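Local atomic coordinates of aggregative adherence fimbrial subunit AggA (PDB entry 4PH8), a protein that forms the major, donor-strand-complemented subunit of the type I aggregative adherence fimbriae of enteroaggregative Escherichia coli, a cell-adhesion polymer that probably binds host fibronectin. Residues P15-T21 with S37-S43; G50-W56 with K96-L101; L78-D83 with L108-V114. All blocks are in the same frame, centred on the assembly; numbering follows the deposited sequence.

Contact 1: residues P15-T21 with S37-S43; sequences PVTITTT and SAKVTTS
The axes of strand segments 17-20 and 37-41 approach to 4.7 Å and run antiparallel at 164°, within the immunoglobulin-like beta sandwich of this fimbrial subunit. Thr-17/Thr-41 and Thr-19/Lys-39 are the hydrogen-bonded pairs, Ile-18/Val-40 and Thr-20/Ala-38 the non-hydrogen-bonded ones. The two sheet faces differ in chemistry. On the inner face Ile-18 CD1 lies 4.4 Å from Val-40 CG2, and both side chains reach Leu-55 of strand 52-68 in the facing layer. Val-16 adds its CG2 branch against Val-40 CG1 and touches Ala-132 and Val-134 of strand 124-138.

The other face is polar. Thr-19 and Lys-39 run alongside each other out of the sheet, and the lysine chain, extended through chi2, bends at its last two torsions. The bend brings Lys-39 NZ back onto Thr-19 OG1, to which it donates at 2.7 Å. A water accepts a second hydrogen bond from NZ and donates to Thr-17 O, so the ammonium is tied to both hydrogen-bonded pairs. Next along this face Thr-41 CG2 packs on Thr-17 CB, while Thr-41 OG1 bonds to Lys-106 O.

Side-chain hydroxyls extend the pairing at both ends. Thr-21 N donates to Ser-37 O, but the return bond from Ser-37 N goes to the hydroxyl of Thr-21, not to a carbonyl. At the far end Thr-42 lies roughly perpendicular to Pro-15; its OG1, turned opposite its own backbone N (chi1 -176°), donates to Pro-15 O over 2.6 Å, in the carbonyl plane.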
loop_
_atom_site.group_PDB
_atom_site.type_symbol
_atom_site.label_atom_id
_atom_site.label_comp_id
_atom_site.label_asym_id
_atom_site.label_seq_id
_atom_site.Cartn_x
_atom_site.Cartn_y
_atom_site.Cartn_z
ATOM N N PRO A 15 9.775 -7.062 11.529
ATOM C CA PRO A 15 9.644 -5.702 11.012
ATOM C C PRO A 15 8.622 -5.646 9.893
ATOM O O PRO A 15 8.397 -6.647 9.203
ATOM C CB PRO A 15 11.018 -5.406 10.442
ATOM C CG PRO A 15 11.616 -6.722 10.163
ATOM C CD PRO A 15 11.024 -7.712 11.103
ATOM N N VAL A 16 8.017 -4.481 9.722
ATOM C CA VAL A 16 7.195 -4.209 8.536
ATOM C C VAL A 16 7.899 -3.104 7.767
ATOM O O VAL A 16 8.034 -1.990 8.239
ATOM C CB VAL A 16 5.716 -3.903 8.865
ATOM C CG1 VAL A 16 5.568 -2.929 10.008
ATOM C CG2 VAL A 16 4.965 -3.436 7.619
ATOM N N THR A 17 8.390 -3.465 6.595
ATOM C CA THR A 17 9.280 -2.637 5.810
ATOM C C THR A 17 8.539 -2.247 4.543
ATOM O O THR A 17 8.331 -3.074 3.660
ATOM C CB THR A 17 10.562 -3.423 5.482
ATOM O OG1 THR A 17 11.125 -3.951 6.703
ATOM C CG2 THR A 17 11.584 -2.541 4.803
ATOM N N ILE A 18 8.116 -0.995 4.490
ATOM C CA ILE A 18 7.384 -0.454 3.329
ATOM C C ILE A 18 8.216 0.612 2.637
ATOM O O ILE A 18 8.841 1.455 3.287
ATOM C CB ILE A 18 5.976 0.096 3.702
ATOM C CG1 ILE A 18 5.279 0.757 2.504
ATOM C CG2 ILE A 18 6.040 1.095 4.849
ATOM C CD1 ILE A 18 3.796 0.979 2.701
ATOM N N THR A 19 8.228 0.560 1.318
ATOM C CA THR A 19 8.676 1.696 0.523
ATOM C C THR A 19 7.573 2.090 -0.447
ATOM O O THR A 19 6.701 1.269 -0.809
ATOM C CB THR A 19 9.965 1.380 -0.255
ATOM O OG1 THR A 19 9.709 0.350 -1.208
ATOM C CG2 THR A 19 11.076 0.935 0.683
ATOM N N THR A 20 7.609 3.348 -0.873
ATOM C CA THR A 20 6.691 3.843 -1.882
ATOM C C THR A 20 7.424 4.646 -2.942
ATOM O O THR A 20 8.588 5.021 -2.773
ATOM C CB THR A 20 5.658 4.785 -1.276
ATOM O OG1 THR A 20 6.303 6.009 -0.887
ATOM C CG2 THR A 20 4.986 4.165 -0.074
ATOM N N THR A 21 6.701 4.952 -4.011
ATOM C CA THR A 21 7.136 5.920 -5.000
ATOM C C THR A 21 7.548 7.216 -4.310
ATOM O O THR A 21 6.867 7.681 -3.382
ATOM C CB THR A 21 5.982 6.210 -5.964
ATOM O OG1 THR A 21 5.474 4.983 -6.479
ATOM C CG2 THR A 21 6.404 7.116 -7.144
ATOM N N SER A 37 3.125 3.413 -6.336
ATOM C CA SER A 37 3.241 2.047 -5.915
ATOM C C SER A 37 3.872 1.944 -4.560
ATOM O O SER A 37 4.525 2.875 -4.078
ATOM C CB SER A 37 4.018 1.246 -6.925
ATOM O OG SER A 37 5.327 1.712 -7.058
ATOM N N ALA A 38 3.604 0.805 -3.934
ATOM C CA ALA A 38 4.090 0.480 -2.609
ATOM C C ALA A 38 4.573 -0.968 -2.609
ATOM O O ALA A 38 4.087 -1.812 -3.370
ATOM C CB ALA A 38 2.999 0.669 -1.573
ATOM N N LYS A 39 5.521 -1.239 -1.733
ATOM C CA LYS A 39 6.133 -2.545 -1.614
ATOM C C LYS A 39 6.329 -2.816 -0.133
ATOM O O LYS A 39 6.748 -1.934 0.610
ATOM C CB LYS A 39 7.475 -2.532 -2.384
ATOM C CG LYS A 39 8.501 -3.576 -2.018
ATOM C CD LYS A 39 9.733 -3.519 -2.919
ATOM C CE LYS A 39 10.635 -2.297 -2.743
ATOM N NZ LYS A 39 11.085 -1.985 -1.379
ATOM N N VAL A 40 6.003 -4.033 0.295
ATOM C CA VAL A 40 6.092 -4.411 1.706
ATOM C C VAL A 40 6.870 -5.721 1.836
ATOM O O VAL A 40 6.683 -6.657 1.064
ATOM C CB VAL A 40 4.685 -4.563 2.369
ATOM C CG1 VAL A 40 4.837 -4.752 3.868
ATOM C CG2 VAL A 40 3.823 -3.352 2.070
ATOM N N THR A 41 7.750 -5.781 2.822
ATOM C CA THR A 41 8.483 -7.005 3.093
ATOM C C THR A 41 8.738 -7.076 4.586
ATOM O O THR A 41 8.295 -6.211 5.356
ATOM C CB THR A 41 9.791 -7.082 2.264
ATOM O OG1 THR A 41 10.339 -8.417 2.316
ATOM C CG2 THR A 41 10.806 -6.058 2.732
ATOM N N THR A 42 9.424 -8.131 4.994
ATOM C CA THR A 42 9.847 -8.269 6.368
ATOM C C THR A 42 11.192 -9.017 6.372
ATOM O O THR A 42 11.765 -9.257 5.311
ATOM C CB THR A 42 8.747 -8.976 7.208
ATOM O OG1 THR A 42 9.147 -9.030 8.579
ATOM C CG2 THR A 42 8.515 -10.387 6.697
ATOM N N SER A 43 11.690 -9.389 7.551
ATOM C CA SER A 43 13.025 -10.004 7.661
ATOM C C SER A 43 13.066 -11.430 7.093
ATOM O O SER A 43 12.039 -12.122 7.000
ATOM C CB SER A 43 13.479 -10.028 9.113
ATOM O OG SER A 43 12.660 -10.939 9.837
HETATM O O HOH W 1 9.884 -3.006 1.158
#

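Contact 2: residues G50-W56 with K96-L101; sequences GAKVWLW and KIYKKL
Trp-54 and Tyr-98 face each other as a non-hydrogen-bonded antiparallel pair, and the indole rests on the tyrosine's CB. Tyr-98 CB stands over one face of the Trp-54 six-membered ring, 3.5 Å from its centroid and 7° off the normal, a CH-pi contact. The Tyr-98 ring itself lies oblique to the Trp-54 six-membered ring, the planes at 46° and the centroids 5.3 Å apart. Lys-96 serves both tryptophans: its CG meets the edge of the Trp-54 ring at CE3, 3.6 Å away, and a bend at chi3 (-76°) then carries CE and NZ over a face of Trp-56. There CE makes a CH-pi contact, and Lys-96 NZ forms a cation-pi interaction 4.5 Å from the centroid of the Trp-56 five-membered ring, nearly on its normal. Trp-56 also stacks with His-131.

Behind this aromatic row runs the backbone of two antiparallel strands, 52-56 and 97-100, in the beta sandwich. Val-53/Lys-99 and Leu-55/Ile-97 exchange paired N-H...O bonds, and Leu-101 N to Ala-51 O, 3.2 Å long, continues them past the last bridge. The opposite face of the pair is largely apolar and turned into the core. Val-53 and Leu-101 meet through their methyls, with Val-53 CG1 3.7 Å from Leu-101 CD1; Val-53 and Ile-97 also pack on Leu-108 of strand 108-114. Lys-99 is the buried exception on this side. Its chain is fully extended and delivers NZ to Phe-107 O, Asn-105 OD1 and the carboxylate of Asp-83, a set of oxygens that probably stabilises the buried charge.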
loop_
_atom_site.group_PDB
_atom_site.type_symbol
_atom_site.label_atom_id
_atom_site.label_comp_id
_atom_site.label_asym_id
_atom_site.label_seq_id
_atom_site.Cartn_x
_atom_site.Cartn_y
_atom_site.Cartn_z
ATOM N N GLY A 50 6.888 -17.833 8.259
ATOM C CA GLY A 50 5.559 -17.859 7.631
ATOM C C GLY A 50 4.766 -16.555 7.653
ATOM O O GLY A 50 3.532 -16.565 7.554
ATOM N N ALA A 51 5.467 -15.433 7.751
ATOM C CA ALA A 51 4.839 -14.112 7.887
ATOM C C ALA A 51 3.961 -13.752 6.714
ATOM O O ALA A 51 4.282 -14.066 5.573
ATOM C CB ALA A 51 5.924 -13.044 8.000
ATOM N N LYS A 52 2.892 -13.019 7.011
ATOM C CA LYS A 52 1.961 -12.539 6.017
ATOM C C LYS A 52 2.004 -11.031 6.114
ATOM O O LYS A 52 1.882 -10.471 7.201
ATOM C CB LYS A 52 0.548 -13.091 6.307
ATOM C CG LYS A 52 -0.578 -12.467 5.486
ATOM C CD LYS A 52 -1.963 -12.909 5.952
ATOM C CE LYS A 52 -2.154 -14.408 5.822
ATOM N NZ LYS A 52 -3.538 -14.787 6.224
ATOM N N VAL A 53 2.188 -10.372 4.975
ATOM C CA VAL A 53 2.217 -8.930 4.953
ATOM C C VAL A 53 0.939 -8.386 4.349
ATOM O O VAL A 53 0.237 -9.079 3.609
ATOM C CB VAL A 53 3.459 -8.364 4.248
ATOM C CG1 VAL A 53 4.702 -8.660 5.055
ATOM C CG2 VAL A 53 3.600 -8.881 2.820
ATOM N N TRP A 54 0.641 -7.139 4.703
ATOM C CA TRP A 54 -0.602 -6.485 4.358
ATOM C C TRP A 54 -0.329 -5.076 3.890
ATOM O O TRP A 54 0.645 -4.444 4.317
ATOM C CB TRP A 54 -1.512 -6.382 5.579
ATOM C CG TRP A 54 -1.939 -7.683 6.141
ATOM C CD1 TRP A 54 -1.224 -8.491 6.969
ATOM C CD2 TRP A 54 -3.203 -8.318 5.945
ATOM N NE1 TRP A 54 -1.966 -9.610 7.297
ATOM C CE2 TRP A 54 -3.184 -9.525 6.682
ATOM C CE3 TRP A 54 -4.347 -7.990 5.212
ATOM C CZ2 TRP A 54 -4.265 -10.406 6.698
ATOM C CZ3 TRP A 54 -5.422 -8.864 5.229
ATOM C CH2 TRP A 54 -5.367 -10.062 5.972
ATOM N N LEU A 55 -1.233 -4.599 3.043
ATOM C CA LEU A 55 -1.232 -3.254 2.547
ATOM C C LEU A 55 -2.675 -2.813 2.400
ATOM O O LEU A 55 -3.516 -3.573 1.912
ATOM C CB LEU A 55 -0.526 -3.246 1.203
ATOM C CG LEU A 55 -0.077 -1.988 0.526
ATOM C CD1 LEU A 55 0.752 -1.094 1.443
ATOM C CD2 LEU A 55 0.744 -2.387 -0.692
ATOM N N TRP A 56 -2.971 -1.591 2.824
ATOM C CA TRP A 56 -4.319 -1.065 2.677
ATOM C C TRP A 56 -4.333 0.445 2.713
ATOM O O TRP A 56 -3.413 1.069 3.222
ATOM C CB TRP A 56 -5.301 -1.657 3.720
ATOM C CG TRP A 56 -5.110 -1.252 5.171
ATOM C CD1 TRP A 56 -5.826 -0.306 5.860
ATOM C CD2 TRP A 56 -4.197 -1.827 6.128
ATOM N NE1 TRP A 56 -5.401 -0.244 7.165
ATOM C CE2 TRP A 56 -4.413 -1.169 7.362
ATOM C CE3 TRP A 56 -3.222 -2.819 6.061
ATOM C CZ2 TRP A 56 -3.679 -1.465 8.508
ATOM C CZ3 TRP A 56 -2.494 -3.119 7.208
ATOM C CH2 TRP A 56 -2.727 -2.437 8.418
ATOM N N LYS A 96 -8.347 -4.458 0.718
ATOM C CA LYS A 96 -7.201 -4.764 1.583
ATOM C C LYS A 96 -6.424 -5.941 0.981
ATOM O O LYS A 96 -7.008 -6.897 0.487
ATOM C CB LYS A 96 -7.651 -5.048 3.012
ATOM C CG LYS A 96 -6.545 -5.447 3.966
ATOM C CD LYS A 96 -7.046 -5.525 5.402
ATOM C CE LYS A 96 -7.239 -4.156 6.014
ATOM N NZ LYS A 96 -7.889 -4.278 7.351
ATOM N N ILE A 97 -5.099 -5.843 0.994
ATOM C CA ILE A 97 -4.245 -6.808 0.315
ATOM C C ILE A 97 -3.404 -7.563 1.317
ATOM O O ILE A 97 -2.892 -6.958 2.249
ATOM C CB ILE A 97 -3.270 -6.055 -0.610
ATOM C CG1 ILE A 97 -4.046 -5.097 -1.519
ATOM C CG2 ILE A 97 -2.403 -7.034 -1.393
ATOM C CD1 ILE A 97 -3.211 -3.915 -1.987
ATOM N N TYR A 98 -3.224 -8.863 1.103
ATOM C CA TYR A 98 -2.269 -9.624 1.882
ATOM C C TYR A 98 -1.449 -10.520 0.988
ATOM O O TYR A 98 -1.799 -10.778 -0.173
ATOM C CB TYR A 98 -2.973 -10.472 2.955
ATOM C CG TYR A 98 -3.916 -11.503 2.393
ATOM C CD1 TYR A 98 -5.240 -11.181 2.131
ATOM C CD2 TYR A 98 -3.485 -12.792 2.119
ATOM C CE1 TYR A 98 -6.110 -12.112 1.601
ATOM C CE2 TYR A 98 -4.346 -13.731 1.575
ATOM C CZ TYR A 98 -5.655 -13.388 1.331
ATOM O OH TYR A 98 -6.512 -14.326 0.800
ATOM N N LYS A 99 -0.349 -10.994 1.544
ATOM C CA LYS A 99 0.493 -11.968 0.865
ATOM C C LYS A 99 1.309 -12.743 1.867
ATOM O O LYS A 99 1.978 -12.144 2.694
ATOM C CB LYS A 99 1.422 -11.275 -0.100
ATOM C CG LYS A 99 2.277 -12.226 -0.923
ATOM C CD LYS A 99 3.046 -11.437 -1.983
ATOM C CE LYS A 99 3.927 -12.327 -2.843
ATOM N NZ LYS A 99 4.526 -11.597 -3.993
ATOM N N LYS A 100 1.253 -14.070 1.770
ATOM C CA LYS A 100 2.130 -14.940 2.524
ATOM C C LYS A 100 3.461 -14.976 1.773
ATOM O O LYS A 100 3.551 -15.490 0.664
ATOM C CB LYS A 100 1.498 -16.339 2.656
ATOM C CG LYS A 100 2.438 -17.458 3.073
ATOM C CD LYS A 100 3.000 -17.267 4.471
ATOM C CE LYS A 100 3.224 -18.612 5.157
ATOM N NZ LYS A 100 2.061 -19.031 5.985
ATOM N N LEU A 101 4.485 -14.403 2.378
ATOM C CA LEU A 101 5.793 -14.317 1.747
ATOM C C LEU A 101 6.519 -15.654 1.816
ATOM O O LEU A 101 6.263 -16.461 2.709
ATOM C CB LEU A 101 6.617 -13.234 2.432
ATOM C CG LEU A 101 6.008 -11.824 2.375
ATOM C CD1 LEU A 101 6.946 -10.868 3.096
ATOM C CD2 LEU A 101 5.762 -11.364 0.941
#

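Contact 3: residues L78-D83 with L108-V114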
loop_
_atom_site.group_PDB
_atom_site.type_symbol
_atom_site.label_atom_id
_atom_site.label_comp_id
_atom_site.label_asym_id
_atom_site.label_seq_id
_atom_site.Cartn_x
_atom_site.Cartn_y
_atom_site.Cartn_z
ATOM N N LEU A 78 -8.909 5.142 -5.240
ATOM C CA LEU A 78 -8.218 4.374 -6.270
ATOM C C LEU A 78 -8.202 2.896 -5.914
ATOM O O LEU A 78 -7.936 2.512 -4.767
ATOM C CB LEU A 78 -6.791 4.906 -6.451
ATOM C CG LEU A 78 -6.674 6.406 -6.768
ATOM C CD1 LEU A 78 -5.233 6.866 -6.741
ATOM C CD2 LEU A 78 -7.288 6.708 -8.127
ATOM N N ASN A 79 -8.511 2.071 -6.900
ATOM C CA ASN A 79 -8.511 0.628 -6.709
ATOM C C ASN A 79 -7.133 0.061 -7.056
ATOM O O ASN A 79 -6.643 0.266 -8.172
ATOM C CB ASN A 79 -9.566 -0.018 -7.585
ATOM C CG ASN A 79 -9.857 -1.454 -7.187
ATOM O OD1 ASN A 79 -9.798 -1.824 -6.007
ATOM N ND2 ASN A 79 -10.198 -2.263 -8.163
ATOM N N PRO A 80 -6.500 -0.637 -6.100
ATOM C CA PRO A 80 -5.161 -1.149 -6.381
ATOM C C PRO A 80 -5.104 -2.340 -7.331
ATOM O O PRO A 80 -6.042 -3.142 -7.421
ATOM C CB PRO A 80 -4.621 -1.578 -5.010
ATOM C CG PRO A 80 -5.772 -1.571 -4.087
ATOM C CD PRO A 80 -6.907 -0.823 -4.700
ATOM N N SER A 81 -3.959 -2.440 -7.997
ATOM C CA SER A 81 -3.493 -3.654 -8.640
ATOM C C SER A 81 -2.363 -4.226 -7.811
ATOM O O SER A 81 -1.582 -3.479 -7.224
ATOM C CB SER A 81 -3.002 -3.329 -10.040
ATOM O OG SER A 81 -4.093 -2.858 -10.796
ATOM N N ILE A 82 -2.281 -5.545 -7.778
ATOM C CA ILE A 82 -1.367 -6.254 -6.900
ATOM C C ILE A 82 -0.617 -7.326 -7.671
ATOM O O ILE A 82 -1.056 -7.786 -8.744
ATOM C CB ILE A 82 -2.105 -6.838 -5.673
ATOM C CG1 ILE A 82 -3.073 -7.964 -6.069
ATOM C CG2 ILE A 82 -2.800 -5.715 -4.923
ATOM C CD1 ILE A 82 -3.806 -8.589 -4.882
ATOM N N ASP A 83 0.535 -7.718 -7.138
ATOM C CA ASP A 83 1.325 -8.745 -7.810
ATOM C C ASP A 83 0.602 -10.106 -7.829
ATOM O O ASP A 83 -0.369 -10.351 -7.100
ATOM C CB ASP A 83 2.748 -8.831 -7.236
ATOM C CG ASP A 83 2.825 -9.473 -5.862
ATOM O OD1 ASP A 83 2.473 -10.663 -5.758
ATOM O OD2 ASP A 83 3.308 -8.820 -4.896
ATOM N N LEU A 108 5.498 -8.029 -1.273
ATOM C CA LEU A 108 4.172 -7.660 -1.738
ATOM C C LEU A 108 4.295 -6.341 -2.481
ATOM O O LEU A 108 4.786 -5.362 -1.919
ATOM C CB LEU A 108 3.243 -7.471 -0.552
ATOM C CG LEU A 108 1.842 -6.908 -0.806
ATOM C CD1 LEU A 108 1.120 -7.690 -1.875
ATOM C CD2 LEU A 108 1.053 -6.937 0.493
ATOM N N ASN A 109 3.869 -6.322 -3.740
ATOM C CA ASN A 109 3.883 -5.109 -4.551
ATOM C C ASN A 109 2.459 -4.783 -4.981
ATOM O O ASN A 109 1.668 -5.675 -5.337
ATOM C CB ASN A 109 4.792 -5.271 -5.791
ATOM C CG ASN A 109 6.274 -5.054 -5.487
ATOM O OD1 ASN A 109 6.703 -3.921 -5.311
ATOM N ND2 ASN A 109 7.062 -6.137 -5.441
ATOM N N ALA A 110 2.127 -3.503 -4.917
ATOM C CA ALA A 110 0.830 -2.998 -5.349
ATOM C C ALA A 110 0.985 -1.606 -5.925
ATOM O O ALA A 110 1.900 -0.846 -5.560
ATOM C CB ALA A 110 -0.164 -2.970 -4.209
ATOM N N SER A 111 0.069 -1.281 -6.824
ATOM C CA SER A 111 0.049 0.031 -7.454
ATOM C C SER A 111 -1.356 0.565 -7.742
ATOM O O SER A 111 -2.340 -0.175 -7.774
ATOM C CB SER A 111 0.853 -0.011 -8.742
ATOM O OG SER A 111 0.197 -0.786 -9.722
ATOM N N VAL A 112 -1.435 1.886 -7.883
ATOM C CA VAL A 112 -2.635 2.548 -8.378
ATOM C C VAL A 112 -2.205 3.522 -9.451
ATOM O O VAL A 112 -1.008 3.785 -9.632
ATOM C CB VAL A 112 -3.425 3.289 -7.271
ATOM C CG1 VAL A 112 -4.030 2.304 -6.281
ATOM C CG2 VAL A 112 -2.576 4.356 -6.565
ATOM N N SER A 113 -3.185 4.062 -10.161
ATOM C CA SER A 113 -2.912 5.036 -11.204
ATOM C C SER A 113 -3.994 6.098 -11.237
ATOM O O SER A 113 -5.181 5.802 -11.024
ATOM C CB SER A 113 -2.823 4.339 -12.561
ATOM O OG SER A 113 -2.443 5.263 -13.570
ATOM N N VAL A 114 -3.575 7.336 -11.463
ATOM C CA VAL A 114 -4.506 8.416 -11.746
ATOM C C VAL A 114 -4.427 8.695 -13.244
ATOM O O VAL A 114 -3.347 8.950 -13.781
ATOM C CB VAL A 114 -4.206 9.699 -10.937
ATOM C CG1 VAL A 114 -5.040 10.868 -11.465
ATOM C CG2 VAL A 114 -4.489 9.481 -9.459
HETATM O O HOH W 2 -5.943 2.703 -9.446
HETATM O O HOH W 3 6.134 -8.981 -5.764
#
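Asp-83 OD2 accepts the backbone N-H of Asn-109 at 2.8 Å through its anti lone pair, with an angle of 167° at the hydrogen. In return Asp-83 N donates to Asn-109 O, so the carboxylate stands in for a strand carbonyl just where residues 78-83 leave the sheet. With chi1 at 73° the carboxyl carbon sits between the backbone N and carbonyl carbon, which turns OD2 onto the neighbouring strand. OD2 also takes a weak bond from a water held by Asn-109 ND2, while the other oxygen, OD1, accepts a hydrogen bond from Gly-85 N. Two further backbone bonds, Ser-81 N to Ser-111 O and Ser-111 N to Ser-81 O, each 2.8 Å, make a hydrogen-bonded antiparallel pair.

These bonds fasten strand 75-82 to strand 108-114, whose other edge pairs with strand 34-41 in the same sheet of the beta sandwich. On the N-terminal side of Pro-80 direct backbone bonding gives way to a water that donates to Asn-79 O and accepts from Ser-113 N over 3.2 Å.

On the inner face Val-112 points at the other segment and uses both branches: CG1 lies 3.6 Å from Pro-80 CA, and CG2 meets Leu-78 CD1 at 3.7 Å, the two side chains crossing at about a right angle. The same Leu-78 methyl, CD1, reaches Val-114 CG2 at 3.8 Å. Nearer Asp-83, Ile-82 sets its CG2 against the methyl of Ala-110, while Trp-64 of strand 52-68 touches Pro-80, Ala-110 and Val-112.

Contacts 1 and 3 share a layer: strands 34-41 and 108-114 are neighbours, joined by probable hydrogen bonds from Ala-38 N to Ala-110 O and Val-40 N to Leu-108 O. Contact 2 meets contact 1 through the core, at Leu-55, and its strand 52-68 neighbours strand 75-82 of contact 3. Contact 1 lies nearer the surface, with 3 of 14 touching residues buried against 6 of 13 in each of the others. Contact 1 has a threonine-rich polar face, contact 2 an aromatic one with a lysine laid along it, whereas contact 3 adds a carboxylate acceptor to its backbone bonds. The Lys-99 to Asp-83 salt bridge, 2.9 Å from NZ to OD1, ties contact 2 to contact 3.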